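Long-range contacts in DUF6844 domain-containing protein (Francisella tularensis subsp. tularensis, PDB 4QVR), which is of unknown function but belongs to the DUF6844 family and carries a predicted signal sequence, consistent with export from the cytoplasm: residues K82-T87 against K255-E260; G119-T124 against I147-E152; L367-M372 against T411-K416; G423-K428 against V445-P450. All coordinates share one frame; numbering follows the deposited sequence.

Contact 1 (K82-T87 against K255-E260); sequences KPVATT and KTFVVE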
loop_
_atom_site.group_PDB
_atom_site.type_symbol
_atom_site.label_atom_id
_atom_site.label_comp_id
_atom_site.label_asym_id
_atom_site.label_seq_id
_atom_site.Cartn_x
_atom_site.Cartn_y
_atom_site.Cartn_z
ATOM N N LYS A 82 -6.414 17.506 -4.048
ATOM C CA LYS A 82 -6.744 18.510 -3.031
ATOM C C LYS A 82 -7.375 17.833 -1.794
ATOM O O LYS A 82 -7.969 16.770 -1.910
ATOM C CB LYS A 82 -7.743 19.534 -3.611
ATOM C CG LYS A 82 -7.218 20.361 -4.784
ATOM C CD LYS A 82 -8.328 21.217 -5.389
ATOM C CE LYS A 82 -7.858 22.012 -6.598
ATOM N NZ LYS A 82 -6.829 23.028 -6.236
ATOM N N PRO A 83 -7.235 18.436 -0.610
ATOM C CA PRO A 83 -7.914 17.851 0.533
ATOM C C PRO A 83 -9.407 17.783 0.247
ATOM O O PRO A 83 -9.988 18.760 -0.228
ATOM C CB PRO A 83 -7.643 18.860 1.652
ATOM C CG PRO A 83 -6.348 19.487 1.267
ATOM C CD PRO A 83 -6.424 19.609 -0.224
ATOM N N VAL A 84 -10.029 16.654 0.532
ATOM C CA VAL A 84 -11.449 16.524 0.266
ATOM C C VAL A 84 -12.197 17.609 1.016
ATOM O O VAL A 84 -12.118 17.683 2.237
ATOM C CB VAL A 84 -11.996 15.157 0.712
ATOM C CG1 VAL A 84 -13.500 15.097 0.485
ATOM C CG2 VAL A 84 -11.272 14.015 -0.005
ATOM N N ALA A 85 -12.908 18.456 0.275
ATOM C CA ALA A 85 -13.707 19.538 0.867
ATOM C C ALA A 85 -14.968 18.967 1.515
ATOM O O ALA A 85 -15.538 17.963 1.040
ATOM C CB ALA A 85 -14.082 20.574 -0.184
ATOM N N THR A 86 -15.399 19.607 2.598
ATOM C CA THR A 86 -16.576 19.165 3.331
ATOM C C THR A 86 -17.212 20.316 4.080
ATOM O O THR A 86 -16.660 20.807 5.067
ATOM C CB THR A 86 -16.217 18.042 4.319
ATOM O OG1 THR A 86 -15.789 16.889 3.580
ATOM C CG2 THR A 86 -17.407 17.672 5.156
ATOM N N THR A 87 -18.387 20.725 3.603
ATOM C CA THR A 87 -19.150 21.828 4.196
ATOM C C THR A 87 -19.508 21.586 5.668
ATOM O O THR A 87 -19.401 20.472 6.177
ATOM C CB THR A 87 -20.454 22.080 3.397
ATOM O OG1 THR A 87 -21.215 20.870 3.315
ATOM C CG2 THR A 87 -20.154 22.554 1.977
ATOM N N LYS A 255 -4.381 6.050 -6.274
ATOM C CA LYS A 255 -4.935 7.294 -5.854
ATOM C C LYS A 255 -5.122 7.288 -4.342
ATOM O O LYS A 255 -5.524 6.278 -3.763
ATOM C CB LYS A 255 -6.319 7.427 -6.494
ATOM C CG LYS A 255 -7.027 8.764 -6.264
ATOM C CD LYS A 255 -6.365 9.851 -7.098
ATOM C CE LYS A 255 -6.816 11.228 -6.663
ATOM N NZ LYS A 255 -6.038 12.267 -7.358
ATOM N N THR A 256 -4.796 8.404 -3.689
ATOM C CA THR A 256 -5.019 8.543 -2.262
ATOM C C THR A 256 -5.821 9.796 -2.064
ATOM O O THR A 256 -5.803 10.660 -2.931
ATOM C CB THR A 256 -3.732 8.655 -1.463
ATOM O OG1 THR A 256 -2.870 9.619 -2.082
ATOM C CG2 THR A 256 -3.020 7.324 -1.435
ATOM N N PHE A 257 -6.501 9.885 -0.917
ATOM C CA PHE A 257 -7.342 11.018 -0.540
ATOM C C PHE A 257 -7.195 11.309 0.952
ATOM O O PHE A 257 -7.004 10.385 1.747
ATOM C CB PHE A 257 -8.830 10.691 -0.739
ATOM C CG PHE A 257 -9.211 10.395 -2.154
ATOM C CD1 PHE A 257 -9.584 11.419 -3.010
ATOM C CD2 PHE A 257 -9.244 9.098 -2.614
ATOM C CE1 PHE A 257 -9.947 11.153 -4.316
ATOM C CE2 PHE A 257 -9.606 8.828 -3.912
ATOM C CZ PHE A 257 -9.949 9.857 -4.764
ATOM N N VAL A 258 -7.301 12.575 1.333
ATOM C CA VAL A 258 -7.172 12.941 2.744
ATOM C C VAL A 258 -8.364 13.751 3.210
ATOM O O VAL A 258 -8.881 14.576 2.472
ATOM C CB VAL A 258 -5.880 13.736 3.036
ATOM C CG1 VAL A 258 -5.830 15.043 2.265
ATOM C CG2 VAL A 258 -5.754 14.012 4.526
ATOM N N VAL A 259 -8.815 13.473 4.430
ATOM C CA VAL A 259 -9.898 14.211 5.036
ATOM C C VAL A 259 -9.571 14.496 6.515
ATOM O O VAL A 259 -9.053 13.637 7.221
ATOM C CB VAL A 259 -11.236 13.433 5.002
ATOM C CG1 VAL A 259 -12.357 14.256 5.641
ATOM C CG2 VAL A 259 -11.645 13.104 3.606
ATOM N N GLU A 260 -9.865 15.700 6.963
ATOM C CA GLU A 260 -9.726 16.044 8.376
ATOM C C GLU A 260 -11.112 16.254 8.976
ATOM O O GLU A 260 -11.910 17.077 8.480
ATOM C CB GLU A 260 -8.899 17.303 8.587
ATOM C CG GLU A 260 -7.472 17.221 8.089
ATOM C CD GLU A 260 -6.699 18.478 8.431
ATOM O OE1 GLU A 260 -6.486 18.750 9.638
ATOM O OE2 GLU A 260 -6.294 19.181 7.482
HETATM O O HOH W 1 -7.347 14.458 -0.981
HETATM O O HOH W 2 -10.412 17.847 4.953
#
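Val84 lays its branched end across the side chain of Val259, the CB of Val84 coming within 3.6 Å of CG2 of Val259. The two valines meet at an oblique angle, and CG2 of Val84 also reaches the CB of Phe257, 4.2 Å away, so one branch spans two strand residues. With its CG1 anti to the backbone N (chi1 177°), Val84 has CG2 beside that N, where it can lean on the strand. Helix 94-108 covers the same apolar patch: Ile97 lies on Val84 and Leu98 on Val259, an environment suited to compact branched side chains. Pro83 adds a flank, its CA resting 3.9 Å from CG1 of Val258; an imino acid serves well here because the strand asks no N-H of this position.

The backbones run in the same general direction and are joined much as parallel strands are, except that water replaces part of the bonding. Val84 N donates directly to Val258 O at 3.1 Å, almost in line with the carbonyl bond (177° at the oxygen). Before and after it, one water links Lys82 O to Val258 N and another links Val84 O to Glu260 N, the latter 3.0 Å from its water. The outward-facing N-H groups of Val258 and Glu260 thus gain acceptors although the loop stands too far off to bond them itself. Lys82 is further anchored by a salt bridge to Asp311. The pattern is that of an extended, irregular segment lining the edge strand 251-261 of an antiparallel sheet, in a parallel-like, partly water-mediated pairing.

Contact 2 (G119-T124 against I147-E152); sequences GSAIGT and IKAQAE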
loop_
_atom_site.group_PDB
_atom_site.type_symbol
_atom_site.label_atom_id
_atom_site.label_comp_id
_atom_site.label_asym_id
_atom_site.label_seq_id
_atom_site.Cartn_x
_atom_site.Cartn_y
_atom_site.Cartn_z
ATOM N N GLY A 119 -9.341 -2.408 -4.967
ATOM C CA GLY A 119 -9.681 -2.356 -3.570
ATOM C C GLY A 119 -9.533 -0.958 -3.005
ATOM O O GLY A 119 -8.906 -0.075 -3.588
ATOM N N SER A 120 -10.156 -0.746 -1.876
ATOM C CA SER A 120 -10.023 0.523 -1.197
ATOM C C SER A 120 -9.988 0.300 0.335
ATOM O O SER A 120 -10.552 -0.684 0.844
ATOM C CB SER A 120 -11.144 1.463 -1.630
ATOM O OG SER A 120 -12.396 0.957 -1.281
ATOM N N ALA A 121 -9.274 1.174 1.047
ATOM C CA ALA A 121 -9.159 1.099 2.514
ATOM C C ALA A 121 -8.875 2.452 3.108
ATOM O O ALA A 121 -8.375 3.348 2.474
ATOM C CB ALA A 121 -8.075 0.124 2.949
ATOM N N ILE A 122 -9.227 2.585 4.368
ATOM C CA ILE A 122 -9.088 3.817 5.065
ATOM C C ILE A 122 -8.291 3.575 6.308
ATOM O O ILE A 122 -8.350 2.502 6.857
ATOM C CB ILE A 122 -10.490 4.268 5.469
ATOM C CG1 ILE A 122 -11.252 4.700 4.229
ATOM C CG2 ILE A 122 -10.465 5.363 6.545
ATOM C CD1 ILE A 122 -12.715 4.975 4.517
ATOM N N GLY A 123 -7.543 4.584 6.730
ATOM C CA GLY A 123 -6.815 4.558 7.983
ATOM C C GLY A 123 -7.031 5.943 8.588
ATOM O O GLY A 123 -7.277 6.908 7.832
ATOM N N THR A 124 -7.011 6.031 9.929
ATOM C CA THR A 124 -7.184 7.298 10.670
ATOM C C THR A 124 -6.237 7.397 11.875
ATOM O O THR A 124 -5.884 6.403 12.484
ATOM C CB THR A 124 -8.618 7.475 11.214
ATOM O OG1 THR A 124 -8.889 6.486 12.224
ATOM C CG2 THR A 124 -9.628 7.355 10.084
ATOM N N ILE A 147 -1.727 -0.924 4.544
ATOM C CA ILE A 147 -1.602 -2.268 5.106
ATOM C C ILE A 147 -2.934 -2.973 5.147
ATOM O O ILE A 147 -3.022 -4.189 4.961
ATOM C CB ILE A 147 -0.963 -2.225 6.525
ATOM C CG1 ILE A 147 0.559 -2.081 6.397
ATOM C CG2 ILE A 147 -1.263 -3.488 7.297
ATOM C CD1 ILE A 147 1.274 -1.928 7.730
ATOM N N LYS A 148 -3.980 -2.209 5.394
ATOM C CA LYS A 148 -5.331 -2.765 5.426
ATOM C C LYS A 148 -5.736 -3.197 4.019
ATOM O O LYS A 148 -6.300 -4.267 3.818
ATOM C CB LYS A 148 -6.270 -1.727 5.974
ATOM C CG LYS A 148 -7.679 -2.203 6.256
ATOM C CD LYS A 148 -8.362 -1.099 7.044
ATOM C CE LYS A 148 -9.708 -1.528 7.580
ATOM N NZ LYS A 148 -10.633 -1.882 6.486
ATOM N N ALA A 149 -5.407 -2.381 3.035
ATOM C CA ALA A 149 -5.721 -2.722 1.657
ATOM C C ALA A 149 -4.949 -3.964 1.267
ATOM O O ALA A 149 -5.501 -4.855 0.637
ATOM C CB ALA A 149 -5.390 -1.562 0.716
ATOM N N GLN A 150 -3.675 -4.033 1.645
ATOM C CA GLN A 150 -2.879 -5.223 1.306
ATOM C C GLN A 150 -3.433 -6.479 1.929
ATOM O O GLN A 150 -3.491 -7.546 1.292
ATOM C CB GLN A 150 -1.444 -5.070 1.756
ATOM C CG GLN A 150 -0.686 -4.076 0.907
ATOM C CD GLN A 150 0.730 -3.797 1.399
ATOM O OE1 GLN A 150 1.116 -4.144 2.504
ATOM N NE2 GLN A 150 1.487 -3.117 0.574
ATOM N N ALA A 151 -3.888 -6.351 3.154
ATOM C CA ALA A 151 -4.376 -7.505 3.895
ATOM C C ALA A 151 -5.702 -7.996 3.336
ATOM O O ALA A 151 -5.952 -9.214 3.279
ATOM C CB ALA A 151 -4.478 -7.159 5.382
ATOM N N GLU A 152 -6.541 -7.065 2.889
ATOM C CA GLU A 152 -7.833 -7.425 2.297
ATOM C C GLU A 152 -7.677 -8.117 0.950
ATOM O O GLU A 152 -8.437 -9.040 0.632
ATOM C CB GLU A 152 -8.752 -6.208 2.227
ATOM C CG GLU A 152 -9.149 -5.788 3.643
ATOM C CD GLU A 152 -10.105 -4.624 3.712
ATOM O OE1 GLU A 152 -10.317 -3.940 2.687
ATOM O OE2 GLU A 152 -10.634 -4.384 4.823
HETATM O O HOH W 3 -11.391 -1.528 3.505
HETATM O O HOH W 4 -11.372 0.535 5.205
#
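The carboxylate of Glu152 holds OE1 3.7 Å from Ser120 O, two acceptors bridged by a water that donates to both, while Lys148 NZ approaches OE2 from above the carboxylate plane, 39° out of it, in a salt bridge. This polar seam borders a helix packed on an antiparallel sheet: helix 134-159 lies against strand 117-126, an outermost strand of that sheet, with the short axes 7.2 Å apart at closest and running at 142° to each other.

The apolar centre is made of alanines. Ala121 points its CB at the helix and touches CB of Ala149 at 3.9 Å as well as the backbone N of Ala149 at 3.7 Å. Methyl side chains suit such a close approach, since either partner adds little bulk between helix and strand. Val271 of the neighbouring strand 264-273 touches Ala149, so the helix rests on two strands.

Lys148 works along its whole length. Its CB and CG lie against the methyl of Ala121, and CD passes Ile122 O at 3.6 Å. The aliphatic chain runs out extended and then bends at its last torsion (chi4 -61°), which brings the ammonium round to Glu152, one helical turn on. Gly119, Ala121 and Gly123 pair through their backbones with strand 264-273; the backbone O of Ser120 and N of Ile122 face the outer edge instead, where water meets them. The bridging molecule at Ser120 O also takes a weak bond from Lys148 NZ. A second accepts from Lys148 NZ at 2.8 Å and from the backbone N of Ile122 at 3.1 Å.

Contact 3 (L367-M372 against T411-K416); sequences LIAGQM and TYYKTK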
loop_
_atom_site.group_PDB
_atom_site.type_symbol
_atom_site.label_atom_id
_atom_site.label_comp_id
_atom_site.label_asym_id
_atom_site.label_seq_id
_atom_site.Cartn_x
_atom_site.Cartn_y
_atom_site.Cartn_z
ATOM N N LEU A 367 7.769 -0.377 0.229
ATOM C CA LEU A 367 7.495 -0.945 -1.082
ATOM C C LEU A 367 8.418 -2.126 -1.350
ATOM O O LEU A 367 8.005 -3.193 -1.749
ATOM C CB LEU A 367 7.764 0.110 -2.158
ATOM C CG LEU A 367 7.679 -0.375 -3.603
ATOM C CD1 LEU A 367 6.259 -0.872 -3.861
ATOM C CD2 LEU A 367 8.081 0.752 -4.546
ATOM N N ILE A 368 9.684 -1.895 -1.125
ATOM C CA ILE A 368 10.703 -2.902 -1.374
ATOM C C ILE A 368 10.527 -4.109 -0.460
ATOM O O ILE A 368 10.616 -5.246 -0.919
ATOM C CB ILE A 368 12.082 -2.250 -1.277
ATOM C CG1 ILE A 368 12.214 -1.243 -2.425
ATOM C CG2 ILE A 368 13.192 -3.293 -1.360
ATOM C CD1 ILE A 368 13.383 -0.306 -2.296
ATOM N N ALA A 369 10.204 -3.862 0.810
ATOM C CA ALA A 369 9.957 -4.940 1.758
ATOM C C ALA A 369 8.796 -5.803 1.298
ATOM O O ALA A 369 8.814 -7.030 1.475
ATOM C CB ALA A 369 9.656 -4.381 3.137
ATOM N N GLY A 370 7.785 -5.167 0.703
ATOM C CA GLY A 370 6.581 -5.888 0.234
ATOM C C GLY A 370 6.823 -6.853 -0.915
ATOM O O GLY A 370 6.010 -7.722 -1.187
ATOM N N GLN A 371 7.947 -6.680 -1.591
ATOM C CA GLN A 371 8.345 -7.514 -2.712
ATOM C C GLN A 371 9.261 -8.564 -2.153
ATOM O O GLN A 371 10.434 -8.615 -2.483
ATOM C CB GLN A 371 9.053 -6.636 -3.748
ATOM C CG GLN A 371 8.167 -5.463 -4.174
ATOM C CD GLN A 371 8.809 -4.560 -5.207
ATOM O OE1 GLN A 371 9.985 -4.677 -5.507
ATOM N NE2 GLN A 371 8.021 -3.643 -5.751
HETATM N N MSE A 372 8.707 -9.392 -1.283
HETATM C CA MSE A 372 9.471 -10.427 -0.579
HETATM C C MSE A 372 9.728 -11.689 -1.347
HETATM O O MSE A 372 9.010 -12.021 -2.297
HETATM C CB MSE A 372 8.672 -10.843 0.647
HETATM C CG MSE A 372 7.399 -11.596 0.271
HETATM SE SE MSE A 372 6.278 -11.669 1.880
HETATM C CE MSE A 372 5.457 -9.883 1.770
ATOM N N THR A 411 3.823 -6.405 11.481
ATOM C CA THR A 411 4.966 -6.867 12.251
ATOM C C THR A 411 6.165 -6.988 11.317
ATOM O O THR A 411 7.241 -6.464 11.610
ATOM C CB THR A 411 4.666 -8.227 12.931
ATOM O OG1 THR A 411 3.593 -8.063 13.871
ATOM C CG2 THR A 411 5.881 -8.768 13.659
ATOM N N TYR A 412 5.947 -7.657 10.182
ATOM C CA TYR A 412 6.985 -7.884 9.178
ATOM C C TYR A 412 7.599 -6.598 8.667
ATOM O O TYR A 412 8.801 -6.550 8.456
ATOM C CB TYR A 412 6.424 -8.686 8.010
ATOM C CG TYR A 412 7.324 -8.776 6.796
ATOM C CD1 TYR A 412 8.366 -9.707 6.734
ATOM C CD2 TYR A 412 7.113 -7.948 5.690
ATOM C CE1 TYR A 412 9.185 -9.796 5.613
ATOM C CE2 TYR A 412 7.915 -8.028 4.565
ATOM C CZ TYR A 412 8.946 -8.951 4.523
ATOM O OH TYR A 412 9.754 -9.023 3.399
ATOM N N TYR A 413 6.801 -5.559 8.457
ATOM C CA TYR A 413 7.379 -4.318 7.976
ATOM C C TYR A 413 8.238 -3.660 9.054
ATOM O O TYR A 413 9.332 -3.182 8.764
ATOM C CB TYR A 413 6.328 -3.331 7.443
ATOM C CG TYR A 413 5.658 -3.745 6.145
ATOM C CD1 TYR A 413 6.409 -4.036 5.012
ATOM C CD2 TYR A 413 4.268 -3.767 6.030
ATOM C CE1 TYR A 413 5.790 -4.404 3.819
ATOM C CE2 TYR A 413 3.641 -4.114 4.841
ATOM C CZ TYR A 413 4.407 -4.435 3.738
ATOM O OH TYR A 413 3.792 -4.795 2.558
ATOM N N LYS A 414 7.765 -3.656 10.299
ATOM C CA LYS A 414 8.533 -3.042 11.389
ATOM C C LYS A 414 9.856 -3.752 11.629
ATOM O O LYS A 414 10.839 -3.096 11.901
ATOM C CB LYS A 414 7.715 -2.960 12.690
ATOM C CG LYS A 414 6.536 -1.983 12.613
ATOM C CD LYS A 414 5.706 -1.921 13.894
ATOM C CE LYS A 414 6.482 -1.325 15.059
ATOM N NZ LYS A 414 5.683 -1.283 16.313
ATOM N N THR A 415 9.892 -5.078 11.493
ATOM C CA THR A 415 11.133 -5.836 11.729
ATOM C C THR A 415 12.077 -5.990 10.530
ATOM O O THR A 415 13.272 -6.127 10.734
ATOM C CB THR A 415 10.872 -7.260 12.301
ATOM O OG1 THR A 415 10.183 -8.066 11.342
ATOM C CG2 THR A 415 10.072 -7.196 13.596
ATOM N N LYS A 416 11.585 -5.961 9.293
ATOM C CA LYS A 416 12.496 -6.161 8.159
ATOM C C LYS A 416 13.612 -5.126 8.137
ATOM O O LYS A 416 13.387 -3.938 8.382
ATOM C CB LYS A 416 11.788 -6.218 6.798
ATOM C CG LYS A 416 12.774 -6.593 5.696
ATOM C CD LYS A 416 12.151 -7.258 4.485
ATOM C CE LYS A 416 13.234 -7.904 3.614
ATOM N NZ LYS A 416 12.696 -8.671 2.450
HETATM O O HOH W 5 12.456 -7.188 -0.014
#
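Hydrogen bonding centres on the hydroxyl of Tyr412, which donates to Ala369 O at 2.9 Å. This is a helix-helix contact between two C-terminal ends, those of helices 349-370 and 402-415. Ala369 O lies at the edge of the Tyr412 ring, in its plane, and the hydroxyl meets it tilted 21° from the carbonyl plane. A carbonyl in the last turn of a helix commonly lacks an amide donor from further along the chain, and a long side chain with a terminal hydroxyl can reach it from a neighbouring helix. The same hydroxyl accepts from Lys416 NZ at 3.1 Å, so it is gripped from two directions. Glu376 of helix 374-385 makes a salt bridge with Lys416 and probably helps to hold the ammonium in place.

Apolar contacts gather round the small Ala369. Its CB faces the edge of the Tyr413 ring, 3.8 Å from CD1, and the extended aliphatic chain of Lys416 passes the same methyl, CD of Lys416 lying 4.0 Å from CB of Ala369. Gly370 meets the same ring edge, its N 3.8 Å from CE1 of Tyr413; with no side chain, it lets the ring come close to the backbone. The hydroxyl of Tyr413 reaches on to Gln150 in helix 134-159.

Met372, present as selenomethionine, makes a Met-aromatic contact: its SE stands 5.1 Å from the centroid of the Tyr412 ring, in an oblique position. A bend at chi3 (82°) turns the terminal CE toward CE2 of Tyr412.

Water completes the polar network, donating to Ile368 O at 2.8 Å and accepting from Lys416 NZ.

Contact 4 (G423-K428 against V445-P450); sequences GLKTVK and VLKWDP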
loop_
_atom_site.group_PDB
_atom_site.type_symbol
_atom_site.label_atom_id
_atom_site.label_comp_id
_atom_site.label_asym_id
_atom_site.label_seq_id
_atom_site.Cartn_x
_atom_site.Cartn_y
_atom_site.Cartn_z
ATOM N N GLY A 423 20.328 6.425 -5.529
ATOM C CA GLY A 423 19.819 7.206 -6.634
ATOM C C GLY A 423 18.406 7.679 -6.439
ATOM O O GLY A 423 17.479 7.169 -7.054
ATOM N N LEU A 424 18.247 8.650 -5.563
ATOM C CA LEU A 424 16.953 9.235 -5.310
ATOM C C LEU A 424 16.995 10.674 -5.724
ATOM O O LEU A 424 17.683 11.469 -5.090
ATOM C CB LEU A 424 16.613 9.172 -3.831
ATOM C CG LEU A 424 16.321 7.805 -3.261
ATOM C CD1 LEU A 424 15.999 7.968 -1.784
ATOM C CD2 LEU A 424 15.160 7.167 -4.012
ATOM N N LYS A 425 16.281 11.027 -6.788
ATOM C CA LYS A 425 16.261 12.417 -7.189
ATOM C C LYS A 425 14.919 13.075 -6.877
ATOM O O LYS A 425 13.848 12.490 -7.048
ATOM C CB LYS A 425 16.679 12.619 -8.654
ATOM C CG LYS A 425 15.760 12.059 -9.716
ATOM C CD LYS A 425 16.280 12.465 -11.094
ATOM C CE LYS A 425 15.433 11.895 -12.222
ATOM N NZ LYS A 425 15.920 12.298 -13.568
ATOM N N THR A 426 15.002 14.293 -6.369
ATOM C CA THR A 426 13.837 15.065 -6.053
ATOM C C THR A 426 13.328 15.628 -7.359
ATOM O O THR A 426 14.088 16.270 -8.071
ATOM C CB THR A 426 14.219 16.207 -5.113
ATOM O OG1 THR A 426 14.783 15.641 -3.931
ATOM C CG2 THR A 426 13.003 17.081 -4.750
ATOM N N VAL A 427 12.059 15.386 -7.697
ATOM C CA VAL A 427 11.534 15.941 -8.936
ATOM C C VAL A 427 10.487 16.997 -8.713
ATOM O O VAL A 427 9.998 17.592 -9.664
ATOM C CB VAL A 427 10.988 14.874 -9.897
ATOM C CG1 VAL A 427 12.115 13.938 -10.329
ATOM C CG2 VAL A 427 9.832 14.126 -9.278
ATOM N N LYS A 428 10.155 17.262 -7.460
ATOM C CA LYS A 428 9.146 18.264 -7.163
ATOM C C LYS A 428 9.235 18.648 -5.705
ATOM O O LYS A 428 9.532 17.823 -4.852
ATOM C CB LYS A 428 7.754 17.688 -7.469
ATOM C CG LYS A 428 6.559 18.601 -7.233
ATOM C CD LYS A 428 6.495 19.761 -8.199
ATOM C CE LYS A 428 5.212 20.555 -7.975
ATOM N NZ LYS A 428 5.176 21.788 -8.808
ATOM N N VAL A 445 8.548 15.061 -4.048
ATOM C CA VAL A 445 8.250 13.908 -4.868
ATOM C C VAL A 445 9.606 13.405 -5.283
ATOM O O VAL A 445 10.372 14.121 -5.951
ATOM C CB VAL A 445 7.444 14.227 -6.127
ATOM C CG1 VAL A 445 7.172 12.935 -6.886
ATOM C CG2 VAL A 445 6.135 14.934 -5.772
ATOM N N LEU A 446 9.925 12.193 -4.855
ATOM C CA LEU A 446 11.199 11.606 -5.152
ATOM C C LEU A 446 10.994 10.589 -6.246
ATOM O O LEU A 446 9.924 9.997 -6.352
ATOM C CB LEU A 446 11.808 10.952 -3.906
ATOM C CG LEU A 446 12.104 11.841 -2.683
ATOM C CD1 LEU A 446 12.900 11.063 -1.642
ATOM C CD2 LEU A 446 12.869 13.095 -3.045
ATOM N N LYS A 447 12.021 10.421 -7.075
ATOM C CA LYS A 447 11.999 9.454 -8.164
ATOM C C LYS A 447 13.142 8.468 -7.945
ATOM O O LYS A 447 14.293 8.873 -7.759
ATOM C CB LYS A 447 12.177 10.127 -9.524
ATOM C CG LYS A 447 12.158 9.143 -10.684
ATOM C CD LYS A 447 12.742 9.745 -11.945
ATOM C CE LYS A 447 12.831 8.713 -13.061
ATOM N NZ LYS A 447 13.562 9.206 -14.264
ATOM N N TRP A 448 12.797 7.184 -7.965
ATOM C CA TRP A 448 13.726 6.089 -7.776
ATOM C C TRP A 448 13.711 5.209 -9.014
ATOM O O TRP A 448 12.645 4.872 -9.530
ATOM C CB TRP A 448 13.310 5.260 -6.561
ATOM C CG TRP A 448 14.183 4.072 -6.292
ATOM C CD1 TRP A 448 15.514 4.084 -6.004
ATOM C CD2 TRP A 448 13.773 2.711 -6.220
ATOM N NE1 TRP A 448 15.967 2.813 -5.797
ATOM C CE2 TRP A 448 14.913 1.949 -5.913
ATOM C CE3 TRP A 448 12.559 2.058 -6.401
ATOM C CZ2 TRP A 448 14.872 0.564 -5.790
ATOM C CZ3 TRP A 448 12.517 0.686 -6.279
ATOM C CH2 TRP A 448 13.663 -0.048 -5.971
ATOM N N ASP A 449 14.901 4.828 -9.462
ATOM C CA ASP A 449 15.079 3.977 -10.626
ATOM C C ASP A 449 15.695 2.655 -10.176
ATOM O O ASP A 449 16.860 2.616 -9.781
ATOM C CB ASP A 449 15.966 4.690 -11.663
ATOM C CG ASP A 449 15.215 5.795 -12.415
ATOM O OD1 ASP A 449 14.222 5.468 -13.105
ATOM O OD2 ASP A 449 15.631 6.976 -12.346
ATOM N N PRO A 450 14.905 1.571 -10.214
ATOM C CA PRO A 450 15.366 0.241 -9.802
ATOM C C PRO A 450 16.003 -0.564 -10.925
ATOM O O PRO A 450 17.188 -0.892 -10.849
ATOM C CB PRO A 450 14.080 -0.436 -9.348
ATOM C CG PRO A 450 12.991 0.223 -10.140
ATOM C CD PRO A 450 13.472 1.578 -10.566
#
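Val427 and Lys428 both stand opposite Val445, forming a classic beta bulge in the antiparallel hairpin of strands 424-433 and 440-448. Val445 O takes a short, straight bond from Val427 N, at 2.7 Å, and only a weak one from Lys428 N; Val445 N in turn donates to Lys428 O at 3.0 Å. Next to the bulge Lys425 and Lys447 form a regular hydrogen-bonded pair, with Lys447 N 2.8 Å from Lys425 O.

The side chains of Lys425 and Lys447 lie side by side on one face and point the same way. Their ammonium groups, NZ to NZ, are 4.0 Å apart, a repulsion probably eased by Asp449, which forms a salt bridge with Lys447. Flexible, long chains suit this exposed side, and CG1 of Val427 fills in against the CB of Lys447 at 3.9 Å.

The other face turns to helix 349-370 and is largely apolar, though the exposed Thr426 shares it. Leu446 packs there on Ala360, and its CD2 runs across Thr426, while Leu424 and Trp448 share Leu364. Leu424 crosses Trp448 obliquely, its CD2 sitting 3.7 Å from both CB and CD1 of Trp448, and Gly423 O lies at the ring's edge, 3.8 Å from that same CD1.

The four contacts follow two antiparallel sheets and the helices between them. Contacts 1 and 2 belong to the three-stranded sheet, bordering its two outermost strands, with centres about 17 Å apart; contact 2 is nested within the chain loop that contact 1 closes. Contact 3 is the bridge. It meets contact 2 through a probable hydrogen bond from Tyr413 OH to Gln150 OE1 (2.8 Å), and contact 4 through packing of Ile368 CD1 on Trp448 CH2 (3.7 Å). Contact 4 lies in the four-stranded sheet, its centre about 26 Å from those of both contact 1 and contact 2. No active site or ligand is known to which the contacts could be referred.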